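Local coordinates for pvivax hypothetical protein (Plasmodium vivax, PDB 2B30) that is of unknown function but, as a Cof-like member of the HAD superfamily, binds calcium in the crystal and is probably a magnesium-dependent phosphatase, at residues A254-F259 / D270-H275; G61-I66 / Y236-D241. All blocks are in the same frame, centred on the assembly; numbering follows the deposited sequence.

Contact 1. Residues A254-F259 / D270-H275; sequences AMLSNF and DSAKSH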
ATOM      1  N   ALA A 254       1.988   1.162  -7.059  1.00 33.98           N
ATOM      2  CA  ALA A 254       1.156   0.507  -6.054  1.00 36.13           C
ATOM      3  C   ALA A 254      -0.215   0.181  -6.598  1.00 36.76           C
ATOM      4  O   ALA A 254      -0.795  -0.811  -6.189  1.00 39.46           O
ATOM      5  CB  ALA A 254       1.021   1.352  -4.818  1.00 37.50           C
ATOM      6  N   MET A 255      -0.745   1.005  -7.499  1.00 35.78           N
ATOM      7  CA  MET A 255      -2.044   0.703  -8.083  1.00 37.32           C
ATOM      8  C   MET A 255      -1.924  -0.298  -9.232  1.00 37.65           C
ATOM      9  O   MET A 255      -2.873  -1.023  -9.512  1.00 38.53           O
ATOM     10  CB  MET A 255      -2.771   1.967  -8.521  1.00 37.21           C
ATOM     11  CG  MET A 255      -2.318   2.556  -9.835  1.00 38.68           C
ATOM     12  SD  MET A 255      -3.358   3.971 -10.188  1.00 42.33           S
ATOM     13  CE  MET A 255      -2.691   4.509 -11.765  1.00 42.38           C
ATOM     14  N   LEU A 256      -0.768  -0.350  -9.887  1.00 37.85           N
ATOM     15  CA  LEU A 256      -0.527  -1.356 -10.927  1.00 38.09           C
ATOM     16  C   LEU A 256      -0.259  -2.747 -10.323  1.00 40.27           C
ATOM     17  O   LEU A 256      -0.635  -3.769 -10.909  1.00 41.20           O
ATOM     18  CB  LEU A 256       0.635  -0.928 -11.825  1.00 37.57           C
ATOM     19  CG  LEU A 256       0.405   0.369 -12.609  1.00 38.31           C
ATOM     20  CD1 LEU A 256       1.707   0.905 -13.208  1.00 35.44           C
ATOM     21  CD2 LEU A 256      -0.642   0.162 -13.685  1.00 38.18           C
ATOM     22  N   SER A 257       0.381  -2.784  -9.154  1.00 40.97           N
ATOM     23  CA  SER A 257       0.694  -4.050  -8.475  1.00 40.28           C
ATOM     24  C   SER A 257      -0.523  -4.706  -7.837  1.00 38.76           C
ATOM     25  O   SER A 257      -0.701  -5.914  -7.958  1.00 39.16           O
ATOM     26  CB  SER A 257       1.753  -3.835  -7.392  1.00 40.55           C
ATOM     27  OG  SER A 257       3.005  -3.500  -7.964  1.00 43.71           O
ATOM     28  N   ASN A 258      -1.350  -3.916  -7.157  1.00 37.36           N
ATOM     29  CA  ASN A 258      -2.454  -4.461  -6.358  1.00 37.04           C
ATOM     30  C   ASN A 258      -3.772  -4.675  -7.108  1.00 36.12           C
ATOM     31  O   ASN A 258      -4.740  -5.178  -6.537  1.00 36.84           O
ATOM     32  CB  ASN A 258      -2.691  -3.597  -5.121  1.00 37.79           C
ATOM     33  CG  ASN A 258      -1.480  -3.544  -4.215  1.00 38.24           C
ATOM     34  OD1 ASN A 258      -0.559  -2.792  -4.468  1.00 45.21           O
ATOM     35  ND2 ASN A 258      -1.478  -4.340  -3.159  1.00 41.78           N
ATOM     36  N   PHE A 259      -3.815  -4.311  -8.381  1.00 34.60           N
ATOM     37  CA  PHE A 259      -4.993  -4.563  -9.181  1.00 32.97           C
ATOM     38  C   PHE A 259      -4.713  -5.623 -10.241  1.00 35.59           C
ATOM     39  O   PHE A 259      -3.556  -5.852 -10.613  1.00 34.43           O
ATOM     40  CB  PHE A 259      -5.498  -3.262  -9.773  1.00 31.82           C
ATOM     41  CG  PHE A 259      -6.190  -2.389  -8.769  1.00 32.85           C
ATOM     42  CD1 PHE A 259      -7.387  -2.804  -8.181  1.00 32.08           C
ATOM     43  CD2 PHE A 259      -5.654  -1.164  -8.394  1.00 32.99           C
ATOM     44  CE1 PHE A 259      -8.037  -2.013  -7.234  1.00 28.72           C
ATOM     45  CE2 PHE A 259      -6.294  -0.372  -7.442  1.00 32.56           C
ATOM     46  CZ  PHE A 259      -7.487  -0.802  -6.862  1.00 30.59           C
ATOM     47  N   ASP A 270      10.414   1.132 -16.589  1.00 44.80           N
ATOM     48  CA  ASP A 270      10.653  -0.316 -16.457  1.00 43.12           C
ATOM     49  C   ASP A 270       9.967  -0.906 -15.249  1.00 43.08           C
ATOM     50  O   ASP A 270       9.424  -2.002 -15.319  1.00 43.11           O
ATOM     51  CB  ASP A 270      12.143  -0.638 -16.367  1.00 42.33           C
ATOM     52  CG  ASP A 270      12.836  -0.561 -17.704  1.00 43.80           C
ATOM     53  OD1 ASP A 270      12.143  -0.659 -18.740  1.00 44.34           O
ATOM     54  OD2 ASP A 270      14.079  -0.410 -17.718  1.00 46.88           O
ATOM     55  N   SER A 271      10.011  -0.177 -14.140  1.00 44.23           N
ATOM     56  CA  SER A 271       9.354  -0.603 -12.914  1.00 44.06           C
ATOM     57  C   SER A 271       7.837  -0.769 -13.096  1.00 43.61           C
ATOM     58  O   SER A 271       7.260  -1.786 -12.715  1.00 43.12           O
ATOM     59  CB  SER A 271       9.633   0.405 -11.818  1.00 44.10           C
ATOM     60  OG  SER A 271       8.798   0.151 -10.716  1.00 49.12           O
ATOM     61  N   ALA A 272       7.202   0.231 -13.696  1.00 42.68           N
ATOM     62  CA  ALA A 272       5.766   0.204 -13.925  1.00 41.07           C
ATOM     63  C   ALA A 272       5.387  -0.931 -14.861  1.00 40.69           C
ATOM     64  O   ALA A 272       4.356  -1.577 -14.671  1.00 41.87           O
ATOM     65  CB  ALA A 272       5.294   1.532 -14.492  1.00 40.82           C
ATOM     66  N   LYS A 273       6.213  -1.163 -15.878  1.00 40.73           N
ATOM     67  CA  LYS A 273       5.964  -2.229 -16.857  1.00 39.99           C
ATOM     68  C   LYS A 273       5.922  -3.618 -16.214  1.00 37.23           C
ATOM     69  O   LYS A 273       5.105  -4.454 -16.610  1.00 37.34           O
ATOM     70  CB  LYS A 273       7.028  -2.214 -17.971  1.00 40.94           C
ATOM     71  CG  LYS A 273       6.822  -1.133 -19.044  1.00 41.54           C
ATOM     72  CD  LYS A 273       7.881  -1.207 -20.157  1.00 41.11           C
ATOM     73  CE  LYS A 273       7.597  -0.191 -21.263  1.00 40.55           C
ATOM     74  NZ  LYS A 273       8.514  -0.290 -22.437  1.00 38.96           N
ATOM     75  N   SER A 274       6.801  -3.855 -15.233  1.00 33.80           N
ATOM     76  CA  SER A 274       6.883  -5.152 -14.565  1.00 33.00           C
ATOM     77  C   SER A 274       5.820  -5.324 -13.485  1.00 33.45           C
ATOM     78  O   SER A 274       5.331  -6.435 -13.281  1.00 33.52           O
ATOM     79  CB  SER A 274       8.274  -5.392 -13.971  1.00 31.75           C
ATOM     80  OG  SER A 274       8.681  -4.299 -13.181  1.00 36.02           O
ATOM     81  N   HIS A 275       5.466  -4.243 -12.794  1.00 32.52           N
ATOM     82  CA  HIS A 275       4.500  -4.330 -11.697  1.00 33.90           C
ATOM     83  C   HIS A 275       3.068  -4.489 -12.213  1.00 36.08           C
ATOM     84  O   HIS A 275       2.205  -5.060 -11.531  1.00 36.29           O
ATOM     85  CB  HIS A 275       4.643  -3.134 -10.752  1.00 34.55           C
ATOM     86  CG  HIS A 275       5.763  -3.286  -9.771  1.00 34.07           C
ATOM     87  ND1 HIS A 275       5.617  -3.973  -8.585  1.00 36.05           N
ATOM     88  CD2 HIS A 275       7.050  -2.869  -9.808  1.00 34.52           C
ATOM     89  CE1 HIS A 275       6.769  -3.977  -7.938  1.00 37.41           C
ATOM     90  NE2 HIS A 275       7.653  -3.311  -8.657  1.00 34.31           N
TER
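Contact 1 is a small helix-helix contact, part apolar and part polar, between two short helices of the HAD-type domain, 253-257 and 270-275. Leu-256 and Ser-257 face Ala-272 and His-275, and the backbones come closest where Ser-257 CA and His-275 CA lie 5.0 Å apart. On the buried side one methyl branch of Leu-256 does the touching: CD1 rests 3.9 Å from Ala-272 CB, while the outer side is polar. There Ser-257 OG sits at the edge of the His-275 imidazole, near the ring plane, and accepts a weak hydrogen bond from His-275 ND1 at 2.7 Å, bent to 127° at the hydrogen. The hydroxyl is also hydrogen-bonded to Ile-253 O, one turn back in its own helix; chi1 of -68° swings OG beside its backbone N, within range of both partners. The backbones add a CH...O contact of 3.6 Å from Ser-257 CA to His-275 O. That carbonyl is hydrogen-bonded to Asn-204 ND2 of the second subunit, so the end of helix 270-275 also belongs to the subunit interface. Asp-248, a ligand of the bound calcium, lies near Ala-272, and Asp-252, a further calcium-site residue that does not hold the ion in this chain, lies beside Leu-256. Helix 253-257 is packed through Ala-254 and Met-255 against helix 225-235, with Met-255 also on strand 243-247, while Leu-256 O is hydrogen-bonded to Ser-262 OG of strand 261-264.

Contact 2. Residues G61-I66 / Y236-D241; sequences GYMVSI and YNISND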
ATOM      1  N   GLY A  61     -21.665   3.389 -19.316  1.00 42.93           N
ATOM      2  CA  GLY A  61     -22.037   3.217 -17.909  1.00 41.13           C
ATOM      3  C   GLY A  61     -20.877   2.992 -16.956  1.00 40.61           C
ATOM      4  O   GLY A  61     -21.102   2.655 -15.788  1.00 39.93           O
ATOM      5  N   TYR A  62     -19.648   3.187 -17.443  1.00 38.35           N
ATOM      6  CA  TYR A  62     -18.446   3.013 -16.628  1.00 37.80           C
ATOM      7  C   TYR A  62     -18.203   4.244 -15.760  1.00 35.01           C
ATOM      8  O   TYR A  62     -18.363   5.370 -16.217  1.00 33.75           O
ATOM      9  CB  TYR A  62     -17.206   2.744 -17.505  1.00 39.51           C
ATOM     10  CG  TYR A  62     -17.310   1.473 -18.315  1.00 40.55           C
ATOM     11  CD1 TYR A  62     -16.931   0.253 -17.780  1.00 42.18           C
ATOM     12  CD2 TYR A  62     -17.813   1.489 -19.611  1.00 42.50           C
ATOM     13  CE1 TYR A  62     -17.043  -0.923 -18.522  1.00 43.63           C
ATOM     14  CE2 TYR A  62     -17.936   0.327 -20.351  1.00 43.09           C
ATOM     15  CZ  TYR A  62     -17.551  -0.875 -19.805  1.00 42.27           C
ATOM     16  OH  TYR A  62     -17.674  -2.027 -20.547  1.00 42.47           O
ATOM     17  N   MET A  63     -17.826   4.011 -14.506  1.00 34.10           N
ATOM     18  CA  MET A  63     -17.358   5.064 -13.626  1.00 36.00           C
ATOM     19  C   MET A  63     -15.903   5.298 -13.967  1.00 36.50           C
ATOM     20  O   MET A  63     -15.119   4.348 -14.105  1.00 38.37           O
ATOM     21  CB  MET A  63     -17.485   4.673 -12.153  1.00 36.16           C
ATOM     22  CG  MET A  63     -17.007   5.770 -11.200  1.00 40.66           C
ATOM     23  SD  MET A  63     -17.588   5.597  -9.501  1.00 43.15           S
ATOM     24  CE  MET A  63     -19.348   5.959  -9.659  1.00 43.81           C
ATOM     25  N   VAL A  64     -15.546   6.565 -14.112  1.00 34.08           N
ATOM     26  CA  VAL A  64     -14.224   6.932 -14.552  1.00 32.78           C
ATOM     27  C   VAL A  64     -13.618   7.842 -13.501  1.00 35.74           C
ATOM     28  O   VAL A  64     -14.259   8.794 -13.038  1.00 36.81           O
ATOM     29  CB  VAL A  64     -14.302   7.641 -15.901  1.00 31.82           C
ATOM     30  CG1 VAL A  64     -12.985   8.320 -16.261  1.00 30.64           C
ATOM     31  CG2 VAL A  64     -14.717   6.654 -16.972  1.00 32.52           C
ATOM     32  N   SER A  65     -12.388   7.523 -13.112  1.00 36.55           N
ATOM     33  CA  SER A  65     -11.645   8.320 -12.149  1.00 36.25           C
ATOM     34  C   SER A  65     -10.203   8.469 -12.615  1.00 36.54           C
ATOM     35  O   SER A  65      -9.498   7.490 -12.854  1.00 34.43           O
ATOM     36  CB  SER A  65     -11.675   7.679 -10.759  1.00 35.45           C
ATOM     37  OG  SER A  65     -10.742   8.322  -9.907  1.00 34.01           O
ATOM     38  N   ILE A  66      -9.767   9.709 -12.743  1.00 38.07           N
ATOM     39  CA  ILE A  66      -8.398   9.965 -13.071  1.00 40.27           C
ATOM     40  C   ILE A  66      -7.596   9.987 -11.780  1.00 42.39           C
ATOM     41  O   ILE A  66      -7.971  10.638 -10.810  1.00 48.03           O
ATOM     42  CB  ILE A  66      -8.270  11.241 -13.881  1.00 41.15           C
ATOM     43  CG1 ILE A  66      -8.815  10.960 -15.289  1.00 40.80           C
ATOM     44  CG2 ILE A  66      -6.813  11.668 -13.941  1.00 43.87           C
ATOM     45  CD1 ILE A  66      -9.020  12.168 -16.131  1.00 42.75           C
ATOM     46  N   TYR A 236     -18.311   3.175  -3.021  1.00 32.83           N
ATOM     47  CA  TYR A 236     -19.201   2.639  -4.034  1.00 32.03           C
ATOM     48  C   TYR A 236     -19.218   1.120  -4.038  1.00 30.73           C
ATOM     49  O   TYR A 236     -19.715   0.518  -4.969  1.00 27.13           O
ATOM     50  CB  TYR A 236     -18.778   3.143  -5.417  1.00 31.86           C
ATOM     51  CG  TYR A 236     -18.988   4.613  -5.605  1.00 31.64           C
ATOM     52  CD1 TYR A 236     -20.274   5.133  -5.740  1.00 32.24           C
ATOM     53  CD2 TYR A 236     -17.914   5.493  -5.654  1.00 30.37           C
ATOM     54  CE1 TYR A 236     -20.481   6.492  -5.917  1.00 29.05           C
ATOM     55  CE2 TYR A 236     -18.117   6.862  -5.835  1.00 29.58           C
ATOM     56  CZ  TYR A 236     -19.398   7.345  -5.965  1.00 29.00           C
ATOM     57  OH  TYR A 236     -19.607   8.682  -6.132  1.00 33.94           O
ATOM     58  N   ASN A 237     -18.647   0.501  -3.016  1.00 33.43           N
ATOM     59  CA  ASN A 237     -18.607  -0.965  -2.921  1.00 35.90           C
ATOM     60  C   ASN A 237     -18.152  -1.700  -4.213  1.00 35.43           C
ATOM     61  O   ASN A 237     -18.703  -2.726  -4.602  1.00 34.57           O
ATOM     62  CB  ASN A 237     -19.981  -1.463  -2.467  1.00 37.46           C
ATOM     63  CG  ASN A 237     -19.967  -2.920  -2.062  1.00 40.70           C
ATOM     64  OD1 ASN A 237     -19.038  -3.387  -1.389  1.00 39.62           O
ATOM     65  ND2 ASN A 237     -20.995  -3.658  -2.487  1.00 42.58           N
ATOM     66  N   ILE A 238     -17.142  -1.158  -4.871  1.00 36.34           N
ATOM     67  CA  ILE A 238     -16.578  -1.750  -6.079  1.00 35.61           C
ATOM     68  C   ILE A 238     -15.427  -2.651  -5.675  1.00 35.34           C
ATOM     69  O   ILE A 238     -14.539  -2.221  -4.954  1.00 37.13           O
ATOM     70  CB  ILE A 238     -16.065  -0.647  -7.006  1.00 35.88           C
ATOM     71  CG1 ILE A 238     -17.256   0.172  -7.503  1.00 38.36           C
ATOM     72  CG2 ILE A 238     -15.269  -1.223  -8.166  1.00 38.27           C
ATOM     73  CD1 ILE A 238     -16.877   1.309  -8.444  1.00 40.58           C
ATOM     74  N   SER A 239     -15.438  -3.895  -6.133  1.00 35.34           N
ATOM     75  CA  SER A 239     -14.398  -4.852  -5.760  1.00 36.61           C
ATOM     76  C   SER A 239     -13.166  -4.711  -6.671  1.00 33.99           C
ATOM     77  O   SER A 239     -13.254  -4.154  -7.749  1.00 34.79           O
ATOM     78  CB  SER A 239     -14.956  -6.272  -5.821  1.00 37.27           C
ATOM     79  OG  SER A 239     -15.166  -6.663  -7.170  1.00 44.62           O
ATOM     80  N   ASN A 240     -12.020  -5.199  -6.209  1.00 33.45           N
ATOM     81  CA  ASN A 240     -10.775  -5.175  -6.976  1.00 34.30           C
ATOM     82  C   ASN A 240     -10.939  -5.847  -8.356  1.00 35.13           C
ATOM     83  O   ASN A 240     -10.542  -5.292  -9.362  1.00 34.32           O
ATOM     84  CB  ASN A 240      -9.667  -5.852  -6.152  1.00 34.03           C
ATOM     85  CG  ASN A 240      -8.344  -5.962  -6.900  1.00 34.46           C
ATOM     86  OD1 ASN A 240      -8.272  -6.504  -8.016  1.00 29.50           O
ATOM     87  ND2 ASN A 240      -7.277  -5.471  -6.271  1.00 32.41           N
ATOM     88  N   ASP A 241     -11.519  -7.046  -8.375  1.00 37.54           N
ATOM     89  CA  ASP A 241     -11.992  -7.711  -9.604  1.00 39.33           C
ATOM     90  C   ASP A 241     -12.500  -6.741 -10.669  1.00 38.97           C
ATOM     91  O   ASP A 241     -12.299  -6.969 -11.856  1.00 39.89           O
ATOM     92  CB  ASP A 241     -13.194  -8.637  -9.278  1.00 41.32           C
ATOM     93  CG  ASP A 241     -12.819 -10.099  -9.135  1.00 44.51           C
ATOM     94  OD1 ASP A 241     -11.774 -10.547  -9.660  1.00 50.80           O
ATOM     95  OD2 ASP A 241     -13.613 -10.821  -8.502  1.00 51.15           O
TER
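One face of the Tyr-236 ring is covered by the end of Met-63, and at the ring's outer edge the phenol OH is hydrogen-bonded to Gln-105 N. Methyl and sulfur share the covered face. Met-63 CE stands 3.9 Å from the ring centroid and only 8° off the normal, a CH-pi contact over the middle of the ring. SD lies 4.1 Å from the same centroid, displaced toward the CD2 and CE2 side, which makes this a Met-aromatic contact. The methionine runs out extended from the strand, with CG anti to the backbone N (chi1 -180°), and then bends at chi3 (-70°), laying its S-CH3 end over the ring; the two side chains cross at about a right angle. Ile-238 adds a looser apolar touch, its CD1 4.5 Å from Met-63 SD. No hydrogen bond joins the two segments. Tyr-236 and Ile-238 flank Asn-237, whose positive phi closes helix 225-235 in a Schellman motif. Met-63 and Ile-238 both pack on Leu-29 of strand 29-33, the neighbour of strand 63-67 in the central sheet, and the loop carrying Ile-238 leads on into strand 243-247, on the other side of strand 29-33.

Both contacts join secondary-structure elements around the same eight-stranded sheet, yet neither is a deep core contact. Contact 1 is partly buried, with Leu-256 and Ala-272 inside and His-275 exposed, and lies near the calcium site; contact 2 is a surface contact away from it. Their chemistry differs accordingly: contact 1 pairs a small apolar touch with a weak hydrogen bond, whereas contact 2 relies on sulfur, methyl and aromatic packing alone. Their centres are 19 Å apart, but segments 254-259 and 236-241 meet directly, through a probable hydrogen bond from Asn-240 ND2 to Asn-258 O and packing of Asn-240 on Phe-259. Both contacts also reach the second subunit.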